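Co-type Nitrile Hydratase beta subunit (Pseudomonas putida, PDB 3QYH) probably hydrates nitriles to amides as the beta subunit of a cobalt-type nitrile hydratase, working together with a second protein chain. Local coordinates at residues G146-P151 against D213-P218; R155-T160 against V193-Q198. All coordinates share one frame; numbering follows the deposited sequence.

Contact 1: G146-P151 against D213-P218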
loop_
_atom_site.group_PDB
_atom_site.type_symbol
_atom_site.label_atom_id
_atom_site.label_comp_id
_atom_site.label_asym_id
_atom_site.label_seq_id
_atom_site.Cartn_x
_atom_site.Cartn_y
_atom_site.Cartn_z
ATOM N N GLY B 146 7.808 -18.406 6.644
ATOM C CA GLY B 146 7.980 -17.676 5.400
ATOM C C GLY B 146 6.897 -16.633 5.167
ATOM O O GLY B 146 6.114 -16.299 6.059
ATOM N N HIS B 147 6.851 -16.116 3.944
ATOM C CA HIS B 147 6.005 -14.965 3.623
ATOM C C HIS B 147 4.531 -15.383 3.546
ATOM O O HIS B 147 4.215 -16.398 2.929
ATOM C CB HIS B 147 6.455 -14.356 2.286
ATOM C CG HIS B 147 5.692 -13.124 1.884
ATOM N ND1 HIS B 147 5.683 -11.969 2.640
ATOM C CD2 HIS B 147 4.937 -12.864 0.788
ATOM C CE1 HIS B 147 4.948 -11.049 2.030
ATOM N NE2 HIS B 147 4.487 -11.565 0.904
ATOM N N THR B 148 3.636 -14.599 4.152
ATOM C CA THR B 148 2.206 -14.832 4.019
ATOM C C THR B 148 1.447 -13.524 4.175
ATOM O O THR B 148 1.980 -12.557 4.731
ATOM C CB THR B 148 1.689 -15.862 5.064
ATOM O OG1 THR B 148 0.394 -16.346 4.671
ATOM C CG2 THR B 148 1.601 -15.238 6.471
ATOM N N ARG B 149 0.201 -13.483 3.689
ATOM C CA ARG B 149 -0.573 -12.237 3.759
ATOM C C ARG B 149 -1.819 -12.337 4.633
ATOM O O ARG B 149 -2.692 -11.469 4.545
ATOM C CB ARG B 149 -0.974 -11.743 2.347
ATOM C CG ARG B 149 0.213 -11.486 1.417
ATOM C CD ARG B 149 1.126 -10.367 1.972
ATOM N NE ARG B 149 0.503 -9.063 1.814
ATOM C CZ ARG B 149 1.022 -7.918 2.238
ATOM N NH1 ARG B 149 2.192 -7.883 2.881
ATOM N NH2 ARG B 149 0.361 -6.801 2.005
ATOM N N MET B 150 -1.908 -13.375 5.465
ATOM C CA MET B 150 -2.981 -13.465 6.448
ATOM C C MET B 150 -2.507 -12.882 7.753
ATOM O O MET B 150 -1.674 -13.494 8.439
ATOM C CB MET B 150 -3.480 -14.925 6.664
ATOM C CG MET B 150 -2.422 -15.991 6.863
ATOM S SD MET B 150 -3.112 -17.414 7.806
ATOM C CE MET B 150 -4.245 -18.110 6.606
ATOM N N PRO B 151 -3.000 -11.686 8.099
ATOM C CA PRO B 151 -2.478 -11.067 9.321
ATOM C C PRO B 151 -2.789 -11.929 10.539
ATOM O O PRO B 151 -3.811 -12.627 10.568
ATOM C CB PRO B 151 -3.233 -9.747 9.414
ATOM C CG PRO B 151 -3.676 -9.442 7.963
ATOM C CD PRO B 151 -3.984 -10.833 7.402
ATOM N N ASP B 213 -7.884 -17.905 -1.294
ATOM C CA ASP B 213 -8.826 -19.016 -1.145
ATOM C C ASP B 213 -8.329 -20.067 -0.150
ATOM O O ASP B 213 -9.056 -20.438 0.776
ATOM C CB ASP B 213 -9.097 -19.667 -2.513
ATOM C CG ASP B 213 -10.227 -20.674 -2.469
ATOM O OD1 ASP B 213 -10.051 -21.704 -1.807
ATOM O OD2 ASP B 213 -11.286 -20.433 -3.103
ATOM N N ASP B 214 -7.099 -20.544 -0.317
ATOM C CA ASP B 214 -6.626 -21.582 0.596
ATOM C C ASP B 214 -6.171 -21.078 1.972
ATOM O O ASP B 214 -5.614 -21.846 2.742
ATOM C CB ASP B 214 -5.585 -22.514 -0.053
ATOM C CG ASP B 214 -4.253 -21.837 -0.311
ATOM O OD1 ASP B 214 -4.066 -20.665 0.086
ATOM O OD2 ASP B 214 -3.383 -22.483 -0.925
ATOM N N TYR B 215 -6.419 -19.802 2.276
ATOM C CA TYR B 215 -6.242 -19.285 3.636
ATOM C C TYR B 215 -7.492 -19.617 4.445
ATOM O O TYR B 215 -7.525 -19.422 5.663
ATOM C CB TYR B 215 -6.118 -17.759 3.630
ATOM C CG TYR B 215 -4.799 -17.160 3.178
ATOM C CD1 TYR B 215 -3.763 -17.946 2.673
ATOM C CD2 TYR B 215 -4.613 -15.779 3.237
ATOM C CE1 TYR B 215 -2.547 -17.352 2.263
ATOM C CE2 TYR B 215 -3.428 -15.181 2.825
ATOM C CZ TYR B 215 -2.400 -15.958 2.343
ATOM O OH TYR B 215 -1.243 -15.302 1.935
ATOM N N LEU B 216 -8.529 -20.097 3.764
ATOM C CA LEU B 216 -9.865 -20.179 4.364
ATOM C C LEU B 216 -10.433 -21.593 4.414
ATOM O O LEU B 216 -9.981 -22.478 3.684
ATOM C CB LEU B 216 -10.845 -19.281 3.601
ATOM C CG LEU B 216 -10.419 -17.836 3.353
ATOM C CD1 LEU B 216 -11.393 -17.149 2.413
ATOM C CD2 LEU B 216 -10.300 -17.066 4.673
ATOM N N GLU B 217 -11.438 -21.784 5.276
ATOM C CA GLU B 217 -12.261 -22.996 5.279
ATOM C C GLU B 217 -13.679 -22.554 5.575
ATOM O O GLU B 217 -13.873 -21.481 6.139
ATOM C CB GLU B 217 -11.811 -23.969 6.368
ATOM C CG GLU B 217 -12.147 -23.511 7.772
ATOM C CD GLU B 217 -11.665 -24.488 8.854
ATOM O OE1 GLU B 217 -11.237 -25.619 8.526
ATOM O OE2 GLU B 217 -11.714 -24.110 10.039
ATOM N N PRO B 218 -14.678 -23.384 5.197
ATOM C CA PRO B 218 -16.078 -23.080 5.510
ATOM C C PRO B 218 -16.240 -22.930 7.006
ATOM O O PRO B 218 -15.621 -23.689 7.760
ATOM C CB PRO B 218 -16.829 -24.319 5.014
ATOM C CG PRO B 218 -15.948 -24.925 3.987
ATOM C CD PRO B 218 -14.533 -24.629 4.422
#

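Contact 2: R155-T160 against V193-Q198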
loop_
_atom_site.group_PDB
_atom_site.type_symbol
_atom_site.label_atom_id
_atom_site.label_comp_id
_atom_site.label_asym_id
_atom_site.label_seq_id
_atom_site.Cartn_x
_atom_site.Cartn_y
_atom_site.Cartn_z
ATOM N N ARG B 155 -6.388 -14.722 12.228
ATOM C CA ARG B 155 -6.285 -16.180 12.234
ATOM C C ARG B 155 -7.263 -16.850 13.222
ATOM O O ARG B 155 -7.388 -16.439 14.366
ATOM C CB ARG B 155 -4.829 -16.622 12.450
ATOM C CG ARG B 155 -3.943 -16.139 11.314
ATOM C CD ARG B 155 -2.498 -16.552 11.458
ATOM N NE ARG B 155 -1.644 -15.653 10.680
ATOM C CZ ARG B 155 -0.331 -15.534 10.872
ATOM N NH1 ARG B 155 0.276 -16.273 11.801
ATOM N NH2 ARG B 155 0.382 -14.684 10.148
ATOM N N GLY B 156 -7.969 -17.862 12.748
ATOM C CA GLY B 156 -8.984 -18.510 13.557
ATOM C C GLY B 156 -10.302 -17.764 13.625
ATOM O O GLY B 156 -11.249 -18.239 14.262
ATOM N N LYS B 157 -10.388 -16.597 12.990
ATOM C CA LYS B 157 -11.599 -15.788 13.126
ATOM C C LYS B 157 -12.587 -16.069 11.985
ATOM O O LYS B 157 -12.195 -16.528 10.908
ATOM C CB LYS B 157 -11.265 -14.297 13.188
ATOM C CG LYS B 157 -10.308 -13.910 14.315
ATOM C CD LYS B 157 -10.904 -14.252 15.665
ATOM C CE LYS B 157 -10.219 -13.504 16.809
ATOM N NZ LYS B 157 -8.773 -13.717 16.825
ATOM N N VAL B 158 -13.860 -15.779 12.229
ATOM C CA VAL B 158 -14.919 -16.087 11.263
ATOM C C VAL B 158 -15.419 -14.804 10.630
ATOM O O VAL B 158 -15.750 -13.841 11.325
ATOM C CB VAL B 158 -16.123 -16.811 11.946
ATOM C CG1 VAL B 158 -17.363 -16.788 11.053
ATOM C CG2 VAL B 158 -15.739 -18.245 12.348
ATOM N N GLY B 159 -15.492 -14.792 9.305
ATOM C CA GLY B 159 -16.006 -13.617 8.615
ATOM C C GLY B 159 -16.901 -13.992 7.442
ATOM O O GLY B 159 -17.129 -15.174 7.169
ATOM N N THR B 160 -17.387 -12.976 6.731
ATOM C CA THR B 160 -18.294 -13.180 5.597
ATOM C C THR B 160 -17.621 -12.745 4.285
ATOM O O THR B 160 -17.126 -11.622 4.179
ATOM C CB THR B 160 -19.587 -12.369 5.797
ATOM O OG1 THR B 160 -20.140 -12.646 7.097
ATOM C CG2 THR B 160 -20.631 -12.671 4.682
ATOM N N VAL B 193 -16.424 -7.149 17.062
ATOM C CA VAL B 193 -16.499 -8.047 18.215
ATOM C C VAL B 193 -15.788 -9.355 17.938
ATOM O O VAL B 193 -15.093 -9.886 18.794
ATOM C CB VAL B 193 -17.961 -8.308 18.655
ATOM C CG1 VAL B 193 -18.013 -9.333 19.784
ATOM C CG2 VAL B 193 -18.599 -7.014 19.121
ATOM N N GLU B 194 -15.947 -9.885 16.740
ATOM C CA GLU B 194 -15.256 -11.121 16.389
ATOM C C GLU B 194 -13.739 -10.953 16.487
ATOM O O GLU B 194 -13.035 -11.833 16.992
ATOM C CB GLU B 194 -15.623 -11.576 14.977
ATOM C CG GLU B 194 -14.796 -12.767 14.483
ATOM C CD GLU B 194 -15.221 -14.103 15.130
ATOM O OE1 GLU B 194 -16.247 -14.147 15.840
ATOM O OE2 GLU B 194 -14.535 -15.118 14.921
ATOM N N LEU B 195 -13.213 -9.838 15.991
ATOM C CA LEU B 195 -11.755 -9.666 16.027
ATOM C C LEU B 195 -11.205 -9.361 17.424
ATOM O O LEU B 195 -10.200 -9.908 17.809
ATOM C CB LEU B 195 -11.286 -8.588 15.054
ATOM C CG LEU B 195 -11.610 -8.785 13.575
ATOM C CD1 LEU B 195 -10.978 -7.636 12.835
ATOM C CD2 LEU B 195 -11.089 -10.122 13.070
ATOM N N TRP B 196 -11.872 -8.492 18.171
ATOM C CA TRP B 196 -11.288 -7.889 19.360
ATOM C C TRP B 196 -12.004 -8.200 20.670
ATOM O O TRP B 196 -11.520 -7.824 21.725
ATOM C CB TRP B 196 -11.182 -6.364 19.190
ATOM C CG TRP B 196 -10.609 -5.975 17.848
ATOM C CD1 TRP B 196 -11.244 -5.266 16.849
ATOM C CD2 TRP B 196 -9.300 -6.286 17.350
ATOM N NE1 TRP B 196 -10.395 -5.117 15.772
ATOM C CE2 TRP B 196 -9.206 -5.742 16.048
ATOM C CE3 TRP B 196 -8.196 -6.971 17.877
ATOM C CZ2 TRP B 196 -8.045 -5.861 15.267
ATOM C CZ3 TRP B 196 -7.044 -7.086 17.095
ATOM C CH2 TRP B 196 -6.980 -6.539 15.809
ATOM N N GLY B 197 -13.140 -8.886 20.598
ATOM C CA GLY B 197 -13.891 -9.256 21.788
ATOM C C GLY B 197 -14.920 -8.217 22.218
ATOM O O GLY B 197 -14.962 -7.108 21.694
ATOM N N GLN B 198 -15.739 -8.573 23.201
ATOM C CA GLN B 198 -16.855 -7.730 23.634
ATOM C C GLN B 198 -16.429 -6.341 24.104
ATOM O O GLN B 198 -17.045 -5.330 23.754
ATOM C CB GLN B 198 -17.632 -8.425 24.754
HETATM O O HOH W 1 -7.806 -10.770 16.683
#

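Contact 1: G146-P151 against D213-P218
Tyr215 thrusts its ring under the loop residues Thr148, Arg149 and Met150, and within this contact it is the Tyr215 side chain that all three meet. At its root, Tyr215 CB meets the methyl CE of Met150 at 3.5 Å, and Tyr215 CG lies about as close to the same methyl. Farther out, Tyr215 CD2 packs against CB of Met150 at 3.7 Å, while Met150 CG rides over one face of the ring, toward its rim. Met150 can follow the ring because its CG sits between the backbone N and the carbonyl carbon (chi1 47°), and the bend at chi3 turns the methyl back to the tyrosine's base. Its sulfur, SD, stands 5.2 Å from the Tyr215 ring centroid and 17° off the normal, a Met-aromatic contact that suits a flexible, polarisable side chain. In this SH3-like domain the tyrosine closes the 3-10 turn leading into the last strand, and the loop it supports joins the first two strands, the position that corresponds, by strand order, to the RT loop. Beyond Tyr215 CE2, which lies 3.5 Å from Met150 N, the phenol oxygen Tyr215 OH accepts a hydrogen bond from Arg149 N (2.9 Å, 155° at the hydrogen). The same hydroxyl also bonds to Asp172 OD2, whose other oxygen takes Thr148 OG1, so one carboxylate braces both hydroxyls in a buried setting. Arg149, whose side chain comes to about 5 Å from the cobalt ion, hydrogen-bonds a modified side chain, probably an oxidised cysteine, of the neighbouring subunit.

Contact 2: R155-T160 against V193-Q198
The short helix 192-196, set in the connection between the third and fourth strands of the SH3-like sheet, rests against the start of strand 158-168 through Glu194 and Leu195. Glu194 holds the strand by its backbone: Glu194 OE2 accepts a hydrogen bond from Val158 N (2.9 Å, 160° at the hydrogen), the donor coming from above the carboxylate plane. Glu194 CG, set anti to the backbone N (chi1 173°), lies 3.5 Å from Val158 O, and the bend at chi2 then turns the carboxylate to Val158 N. By strand order this connection corresponds to the distal loop of SH3 domains; here it carries a helix. Lys157 runs its aliphatic chain across the helix's last turn, with Lys157 CG 4.1 Å from Leu195 CD2 and CE 3.3 Å from Glu194 O. A long side chain with an apolar stem and a charged tip suits that path: Lys157 NZ reaches Leu195 O through a water, 3.1 Å from NZ and 2.8 Å from the carbonyl oxygen. A positive charge near these carbonyls is probably favourable, since they mark the helix's negative end. Leu195, apolar and buried, also packs on Phe190, as does Lys157. Gly197 is the first residue to leave helical backbone angles, with positive phi, as glycine readily does; its N bonds to Val193 O.

How the contacts relate
Contacts 1 and 2 belong to the same SH3-like C-terminal region and to one antiparallel sheet, their centres about 15 Å apart. Along the chain they are nested: 146-151 comes first, then 155-160, 193-198 and finally 213-218, so contact 1 closes a loop that holds all of contact 2. They also meet directly, for Arg155 NH2 lies 2.9 Å from Met150 O, a probable hydrogen bond, and packs on Thr148 CG2. Contact 1 is buried, and its Arg149 side chain reaches the subunit interface near the cobalt ion, whereas contact 2 lies farther from the chain's centre, although Trp196 also reaches the neighbouring subunit. The loop carrying Arg149 runs on through Arg155 into strand 158-168.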